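Local coordinates for protein IroE-like serine hydrolase (Shewanella oneidensis, PDB 3GFF) that probably hydrolyses ester bonds as an IroE-like serine hydrolase of the alpha/beta-hydrolase fold, at residues 27-32 / 53-58; 31-36 / 41-46; 64-69 / 73-78. All blocks are in the same frame, centred on the assembly; numbering follows the deposited sequence.

Contact 1. Residues 27-32 / 53-58; sequences EYVIAL and DQFDHM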
# COMPACT_ATOMS: atom_id res chain seq x y z
N GLU A 27 -23.36 8.52 7.84
CA GLU A 27 -22.18 8.26 8.66
C GLU A 27 -20.89 8.48 7.87
O GLU A 27 -20.82 8.32 6.63
CB GLU A 27 -22.20 6.84 9.25
CG GLU A 27 -23.28 6.67 10.29
CD GLU A 27 -23.37 5.26 10.85
OE1 GLU A 27 -22.94 4.29 10.19
OE2 GLU A 27 -23.91 5.14 11.97
N TYR A 28 -19.88 8.90 8.61
CA TYR A 28 -18.57 9.12 8.04
C TYR A 28 -17.50 9.05 9.12
O TYR A 28 -17.78 9.14 10.32
CB TYR A 28 -18.53 10.45 7.28
CG TYR A 28 -18.68 11.70 8.09
CD1 TYR A 28 -19.93 12.23 8.36
CD2 TYR A 28 -17.56 12.39 8.55
CE1 TYR A 28 -20.06 13.40 9.06
CE2 TYR A 28 -17.69 13.55 9.25
CZ TYR A 28 -18.94 14.07 9.49
OH TYR A 28 -19.09 15.22 10.22
N VAL A 29 -16.26 8.89 8.68
CA VAL A 29 -15.09 8.79 9.56
C VAL A 29 -14.05 9.85 9.17
O VAL A 29 -13.89 10.16 8.00
CB VAL A 29 -14.44 7.38 9.50
CG1 VAL A 29 -15.24 6.36 10.29
CG2 VAL A 29 -14.25 6.93 8.03
N ILE A 30 -13.38 10.42 10.17
CA ILE A 30 -12.34 11.44 9.98
C ILE A 30 -11.01 10.96 10.59
O ILE A 30 -11.01 10.48 11.70
CB ILE A 30 -12.68 12.73 10.77
CG1 ILE A 30 -13.97 13.38 10.29
CG2 ILE A 30 -11.56 13.75 10.71
CD1 ILE A 30 -14.32 14.65 11.07
N ALA A 31 -9.90 11.09 9.87
CA ALA A 31 -8.56 10.81 10.38
C ALA A 31 -7.86 12.16 10.30
O ALA A 31 -7.86 12.79 9.23
CB ALA A 31 -7.81 9.76 9.53
N LEU A 32 -7.34 12.64 11.44
CA LEU A 32 -6.64 13.91 11.50
C LEU A 32 -5.14 13.63 11.31
O LEU A 32 -4.63 12.61 11.74
CB LEU A 32 -6.91 14.61 12.85
CG LEU A 32 -8.34 15.10 13.11
CD1 LEU A 32 -8.44 15.66 14.51
CD2 LEU A 32 -8.79 16.19 12.09
N ASP A 53 -15.69 0.04 3.21
CA ASP A 53 -14.77 -0.96 2.65
C ASP A 53 -13.34 -0.49 2.33
O ASP A 53 -12.40 -1.27 2.48
CB ASP A 53 -15.41 -1.53 1.36
CG ASP A 53 -16.68 -2.33 1.63
OD1 ASP A 53 -16.91 -2.73 2.78
OD2 ASP A 53 -17.45 -2.58 0.69
N GLN A 54 -13.18 0.77 1.92
CA GLN A 54 -11.87 1.29 1.47
C GLN A 54 -11.08 2.18 2.47
O GLN A 54 -9.87 2.35 2.33
CB GLN A 54 -12.06 2.08 0.17
CG GLN A 54 -12.74 1.33 -1.01
CD GLN A 54 -11.87 0.26 -1.63
OE1 GLN A 54 -10.65 0.22 -1.44
NE2 GLN A 54 -12.50 -0.65 -2.36
N PHE A 55 -11.75 2.71 3.49
CA PHE A 55 -11.12 3.69 4.39
C PHE A 55 -9.89 3.18 5.11
O PHE A 55 -8.84 3.84 5.07
CB PHE A 55 -12.10 4.23 5.44
CG PHE A 55 -11.48 5.30 6.31
CD1 PHE A 55 -11.43 6.62 5.86
CD2 PHE A 55 -10.94 4.98 7.54
CE1 PHE A 55 -10.86 7.62 6.63
CE2 PHE A 55 -10.35 5.97 8.32
CZ PHE A 55 -10.32 7.30 7.87
N ASP A 56 -10.02 2.02 5.75
CA ASP A 56 -8.92 1.42 6.50
C ASP A 56 -7.57 1.28 5.76
O ASP A 56 -6.56 1.75 6.27
CB ASP A 56 -9.34 0.06 7.07
CG ASP A 56 -10.25 0.18 8.28
OD1 ASP A 56 -10.85 1.25 8.56
OD2 ASP A 56 -10.32 -0.84 9.01
N HIS A 57 -7.53 0.66 4.59
CA HIS A 57 -6.25 0.49 3.88
C HIS A 57 -5.79 1.77 3.23
O HIS A 57 -4.59 2.01 3.14
CB HIS A 57 -6.25 -0.68 2.85
CG HIS A 57 -6.97 -0.38 1.57
ND1 HIS A 57 -6.32 0.03 0.42
CD2 HIS A 57 -8.28 -0.45 1.25
CE1 HIS A 57 -7.21 0.23 -0.54
NE2 HIS A 57 -8.41 -0.06 -0.06
N MSE A 58 -6.73 2.60 2.77
CA MSE A 58 -6.40 3.90 2.14
C MSE A 58 -5.88 4.88 3.18
O MSE A 58 -4.79 5.45 3.02
CB MSE A 58 -7.61 4.49 1.42
CG MSE A 58 -7.99 3.77 0.13
SE MSE A 58 -9.30 4.71 -0.85
CE MSE A 58 -9.25 3.60 -2.47
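Phe55, on the helical segment 53-58, carries this contact by laying one face of its ring against Val29 and its edge against Ala31 of strand 24-31. One turn before the end of the segment, Gln54 works within the helix: its OE1 accepts a nearly straight bond of 2.6 Å from His57 NE2, with the amide oxygen almost in the plane of the imidazole, and Ser251 OG bonds to the same oxygen. Phe55 comes next and points to the strand. Its CG stands anti to the backbone N (chi1 -176°), which carries the ring out from the helix to meet Val29 coming from the opposite direction. Val29 CG2 sits over the middle of the ring, 3.5 Å from the centroid of Phe55 and only 10° off its normal, a well-formed CH-pi contact. Ala31 CB meets the rim instead, 3.9 Å from Phe55 CZ and near the ring plane. The small methyl suits this place because the ring reaches so close to the strand, while branched Val29 offers a methyl to the flat face. An alanine in place of Phe55 would probably leave Val29 CG2 without its aromatic face and open a gap between helix and strand. Farther on, His57 turns to another side of the helix, where its ND1 bonds to His252 and its ring stacks on Phe64 of the second subunit. The contact thus packs helix 51-65 onto the mixed sheet: strand 24-31 lies between strands 12-19 and 77-81, and Tyr12 of the former also touches both Val29 and Phe55.

Contact 2. Residues 31-36 / 41-46; sequences ALPEGY and EAYPVV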
# COMPACT_ATOMS: atom_id res chain seq x y z
N ALA A 31 -9.90 11.09 9.87
CA ALA A 31 -8.56 10.81 10.38
C ALA A 31 -7.86 12.16 10.30
O ALA A 31 -7.86 12.79 9.23
CB ALA A 31 -7.81 9.76 9.53
N LEU A 32 -7.34 12.64 11.44
CA LEU A 32 -6.64 13.91 11.50
C LEU A 32 -5.14 13.63 11.31
O LEU A 32 -4.63 12.61 11.74
CB LEU A 32 -6.91 14.61 12.85
CG LEU A 32 -8.34 15.10 13.11
CD1 LEU A 32 -8.44 15.66 14.51
CD2 LEU A 32 -8.79 16.19 12.09
N PRO A 33 -4.42 14.54 10.65
CA PRO A 33 -3.01 14.28 10.47
C PRO A 33 -2.28 14.34 11.79
O PRO A 33 -2.76 14.94 12.76
CB PRO A 33 -2.56 15.42 9.55
CG PRO A 33 -3.48 16.47 9.78
CD PRO A 33 -4.81 15.83 10.07
N GLU A 34 -1.14 13.67 11.86
CA GLU A 34 -0.38 13.73 13.06
C GLU A 34 0.18 15.16 13.13
O GLU A 34 0.51 15.77 12.11
CB GLU A 34 0.63 12.60 13.21
CG GLU A 34 1.64 12.35 12.14
CD GLU A 34 2.43 11.01 12.39
OE1 GLU A 34 2.45 10.49 13.53
OE2 GLU A 34 3.02 10.48 11.43
N GLY A 35 0.19 15.68 14.36
CA GLY A 35 0.56 17.04 14.67
C GLY A 35 -0.62 17.99 14.60
O GLY A 35 -0.47 19.16 14.92
N TYR A 36 -1.80 17.52 14.16
CA TYR A 36 -2.97 18.39 14.02
C TYR A 36 -3.19 19.38 15.19
O TYR A 36 -3.21 20.59 14.99
CB TYR A 36 -4.25 17.59 13.75
CG TYR A 36 -5.40 18.52 13.48
CD1 TYR A 36 -5.57 19.13 12.22
CD2 TYR A 36 -6.31 18.84 14.49
CE1 TYR A 36 -6.62 20.03 12.00
CE2 TYR A 36 -7.35 19.72 14.26
CZ TYR A 36 -7.51 20.32 13.03
OH TYR A 36 -8.55 21.21 12.85
N GLU A 41 -1.97 25.20 11.74
CA GLU A 41 -1.87 24.83 10.33
C GLU A 41 -3.20 24.29 9.78
O GLU A 41 -3.93 23.58 10.47
CB GLU A 41 -0.70 23.83 10.13
CG GLU A 41 -0.53 23.34 8.74
CD GLU A 41 0.72 22.48 8.53
OE1 GLU A 41 1.52 22.29 9.45
OE2 GLU A 41 0.89 21.97 7.41
N ALA A 42 -3.50 24.64 8.52
CA ALA A 42 -4.71 24.22 7.83
C ALA A 42 -4.23 23.20 6.83
O ALA A 42 -3.20 23.40 6.21
CB ALA A 42 -5.40 25.41 7.14
N TYR A 43 -4.99 22.12 6.65
CA TYR A 43 -4.64 20.99 5.78
C TYR A 43 -5.61 20.77 4.62
O TYR A 43 -6.76 21.21 4.66
CB TYR A 43 -4.63 19.72 6.64
CG TYR A 43 -3.63 19.81 7.77
CD1 TYR A 43 -2.30 19.46 7.57
CD2 TYR A 43 -4.01 20.29 9.02
CE1 TYR A 43 -1.37 19.58 8.60
CE2 TYR A 43 -3.09 20.40 10.07
CZ TYR A 43 -1.77 20.05 9.85
OH TYR A 43 -0.85 20.17 10.86
N PRO A 44 -5.15 20.09 3.55
CA PRO A 44 -6.09 19.68 2.52
C PRO A 44 -6.99 18.58 3.04
O PRO A 44 -6.70 17.96 4.07
CB PRO A 44 -5.20 19.11 1.41
CG PRO A 44 -3.81 19.11 1.94
CD PRO A 44 -3.76 19.67 3.28
N VAL A 45 -8.07 18.31 2.33
CA VAL A 45 -8.99 17.28 2.75
C VAL A 45 -9.12 16.27 1.63
O VAL A 45 -9.44 16.63 0.49
CB VAL A 45 -10.38 17.83 3.11
CG1 VAL A 45 -11.31 16.68 3.70
CG2 VAL A 45 -10.27 19.01 4.10
N VAL A 46 -8.86 15.00 1.95
CA VAL A 46 -8.98 13.92 0.98
C VAL A 46 -10.25 13.16 1.35
O VAL A 46 -10.36 12.52 2.40
CB VAL A 46 -7.71 13.00 0.89
CG1 VAL A 46 -7.93 11.87 -0.07
CG2 VAL A 46 -6.47 13.82 0.39
O HOH W 1 -1.60 21.51 12.88
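Pro33 lays its CG over the centre of the Tyr43 ring, 3.7 Å from the Tyr43 centroid and only 2° off the ring normal. This is a CH-pi contact in which a CH2 of the rigid proline ring meets the electron-rich face of a tyrosine. The other face of the same ring is covered toward its rim by Glu41 CG, from two residues earlier in its own segment, so Tyr43 lies between a proline and an aliphatic stem. Tyr43 reaches this slot with CG anti to the carbonyl carbon (chi1 -60°), its CB directed at the loop 31-36.

Tyr36 approaches the same ring differently. Its CD1 comes to 3.5 Å from Tyr43 CE2, and the two rings meet rim to rim with planes inclined at 42°, neither lying over the other. The far end of Tyr43 is polar: a water 2.5 Å from Tyr43 OH links it to the backbone, donating to Tyr36 O at 2.8 Å. Gln300 NE2 also bonds to Tyr43 OH, so the hydroxyl of a tyrosine has partners here in both the water and Gln300. Behind Pro33 the chain folds as a type II beta turn from Pro33 to Tyr36, closed by the 3.1 Å bond from Tyr36 N to Pro33 O; Gly35 takes its third position with a positive phi, readily adopted without a side chain.

The contact folds the connection after strand 24-31 back on the start of strand 43-48. Ile77 of strand 77-81, which lies between these two strands in the sheet, touches both Pro33 and Tyr43, while Arg134 bonds to Tyr36 O and makes a cation-pi contact with the Tyr36 ring.

Contact 3. Residues 64-69 / 73-78; sequences FLSQGT and IPKVII
With chi1 at 64°, Ile73 places CG1 between its backbone N and carbonyl carbon, which directs its longer branch at Leu65; Ser66, with chi1 at 56°, puts OG in the equivalent position, turned back to its own helix. Ile73 CG1 lies 3.7 Å from Leu65 CB, and Ile73 CD1 is equally near the same carbon, so the two aliphatic chains pass each other at a slant and bury a small apolar patch. Leucine and isoleucine suit it: both are fully apolar, and Leu65 also packs on Tyr256 and Ile259 of helix 250-263.

The backbones are tied by one bond, Ile73 N to Leu65 O at 3.0 Å, in which the donor stands well above the carbonyl plane. Ser66 follows, tucked so tightly that its CB comes within 3.2 Å of Ile73 O, and its CA makes a CA-H...O contact with Ile73 O at 3.4 Å. The close approach suits a small residue such as serine. The hydroxyl is nevertheless put to work: Ser66 OG bonds to Leu62 O in the helix, and a water hydrogen-bonded to Ser66 OG at 3.1 Å accepts from Val76 N at 3.2 Å, linking the loop to the approach of strand 77-81. Nearby, the aliphatic part of Lys75 runs past Ser66.

Together these contacts close the turn between the helix and the returning strand of the beta-alpha-beta unit formed by 43-48, 51-65 and 77-81, a crossover connection of the kind from which alpha/beta-hydrolase folds are built.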
# COMPACT_ATOMS: atom_id res chain seq x y z
N PHE A 64 0.86 6.71 6.24
CA PHE A 64 2.21 6.17 6.07
C PHE A 64 3.03 7.05 5.11
O PHE A 64 4.13 7.44 5.42
CB PHE A 64 2.20 4.70 5.58
CG PHE A 64 3.58 4.16 5.26
CD1 PHE A 64 4.36 3.56 6.23
CD2 PHE A 64 4.08 4.26 3.96
CE1 PHE A 64 5.60 3.08 5.93
CE2 PHE A 64 5.33 3.80 3.65
CZ PHE A 64 6.09 3.20 4.64
N LEU A 65 2.46 7.38 3.97
CA LEU A 65 3.16 8.21 2.98
C LEU A 65 3.55 9.62 3.46
O LEU A 65 4.38 10.26 2.82
CB LEU A 65 2.33 8.31 1.70
CG LEU A 65 2.25 7.10 0.76
CD1 LEU A 65 1.27 7.34 -0.33
CD2 LEU A 65 3.59 6.85 0.16
N SER A 66 2.97 10.09 4.57
CA SER A 66 3.30 11.45 5.08
C SER A 66 3.91 11.48 6.47
O SER A 66 3.91 12.51 7.12
CB SER A 66 2.05 12.32 5.09
OG SER A 66 1.03 11.69 5.83
N GLN A 67 4.46 10.36 6.94
CA GLN A 67 5.09 10.34 8.25
C GLN A 67 6.60 10.37 8.04
O GLN A 67 7.10 10.15 6.93
CB GLN A 67 4.63 9.11 9.07
CG GLN A 67 5.19 7.76 8.56
CD GLN A 67 4.63 6.52 9.30
OE1 GLN A 67 3.48 6.52 9.77
NE2 GLN A 67 5.44 5.47 9.38
N GLY A 68 7.34 10.64 9.11
CA GLY A 68 8.80 10.66 9.04
C GLY A 68 9.44 11.99 8.68
O GLY A 68 8.78 13.00 8.56
N THR A 69 10.75 11.96 8.50
CA THR A 69 11.57 13.13 8.22
C THR A 69 11.65 13.48 6.74
O THR A 69 12.04 14.61 6.39
CB THR A 69 12.97 12.94 8.84
OG1 THR A 69 13.38 11.58 8.67
CG2 THR A 69 12.93 13.23 10.34
N ILE A 73 4.22 12.54 0.83
CA ILE A 73 3.12 13.42 0.51
C ILE A 73 2.95 14.31 1.73
O ILE A 73 3.49 13.99 2.78
CB ILE A 73 1.85 12.66 0.10
CG1 ILE A 73 1.30 11.82 1.26
CG2 ILE A 73 2.10 11.77 -1.13
CD1 ILE A 73 -0.00 11.09 0.93
N PRO A 74 2.24 15.44 1.60
CA PRO A 74 2.02 16.26 2.78
C PRO A 74 0.95 15.66 3.70
O PRO A 74 0.26 14.69 3.35
CB PRO A 74 1.59 17.61 2.21
CG PRO A 74 1.09 17.35 0.86
CD PRO A 74 1.63 16.03 0.40
N LYS A 75 0.81 16.25 4.88
CA LYS A 75 -0.22 15.84 5.83
C LYS A 75 -1.61 16.23 5.30
O LYS A 75 -1.76 17.28 4.73
CB LYS A 75 0.05 16.50 7.18
CG LYS A 75 1.38 16.09 7.86
CD LYS A 75 1.30 14.70 8.36
CE LYS A 75 2.49 14.30 9.27
NZ LYS A 75 3.79 14.24 8.55
N VAL A 76 -2.61 15.38 5.46
CA VAL A 76 -3.98 15.70 5.03
C VAL A 76 -4.99 15.27 6.10
O VAL A 76 -4.66 14.50 6.99
CB VAL A 76 -4.35 14.97 3.74
CG1 VAL A 76 -3.36 15.34 2.60
CG2 VAL A 76 -4.38 13.44 3.97
N ILE A 77 -6.21 15.81 5.98
CA ILE A 77 -7.39 15.43 6.75
C ILE A 77 -8.06 14.39 5.83
O ILE A 77 -8.27 14.66 4.66
CB ILE A 77 -8.35 16.63 7.00
CG1 ILE A 77 -7.71 17.65 7.96
CG2 ILE A 77 -9.72 16.16 7.56
CD1 ILE A 77 -8.42 18.97 8.06
N ILE A 78 -8.29 13.19 6.36
CA ILE A 78 -8.92 12.12 5.58
C ILE A 78 -10.37 11.97 6.02
O ILE A 78 -10.64 11.80 7.22
CB ILE A 78 -8.21 10.77 5.78
CG1 ILE A 78 -6.69 10.95 5.66
CG2 ILE A 78 -8.71 9.76 4.72
CD1 ILE A 78 -5.90 9.71 5.89
O HOH W 2 -1.64 12.73 6.95

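How the contacts relate
Following the chain from the N terminus, strand 24-31 opens contact 1 and the loop after it opens contact 2; the two segments share Ala31 and Leu32. Contact 2 closes the short loop to strand 43-48 and nests inside the longer loop closed by contact 1, which reaches on to helix 51-65. Contact 3 comes after both in the chain and closes the tight connection from the end of that helix to strand 77-81. That strand then lies between 24-31 and 43-48, probably hydrogen-bonding to each, Ala31 N to Ile78 O and Val46 N to Ile77 O. Ile78 also packs on Phe55, so contacts 1 and 3 meet under the helix, where it covers the sheet.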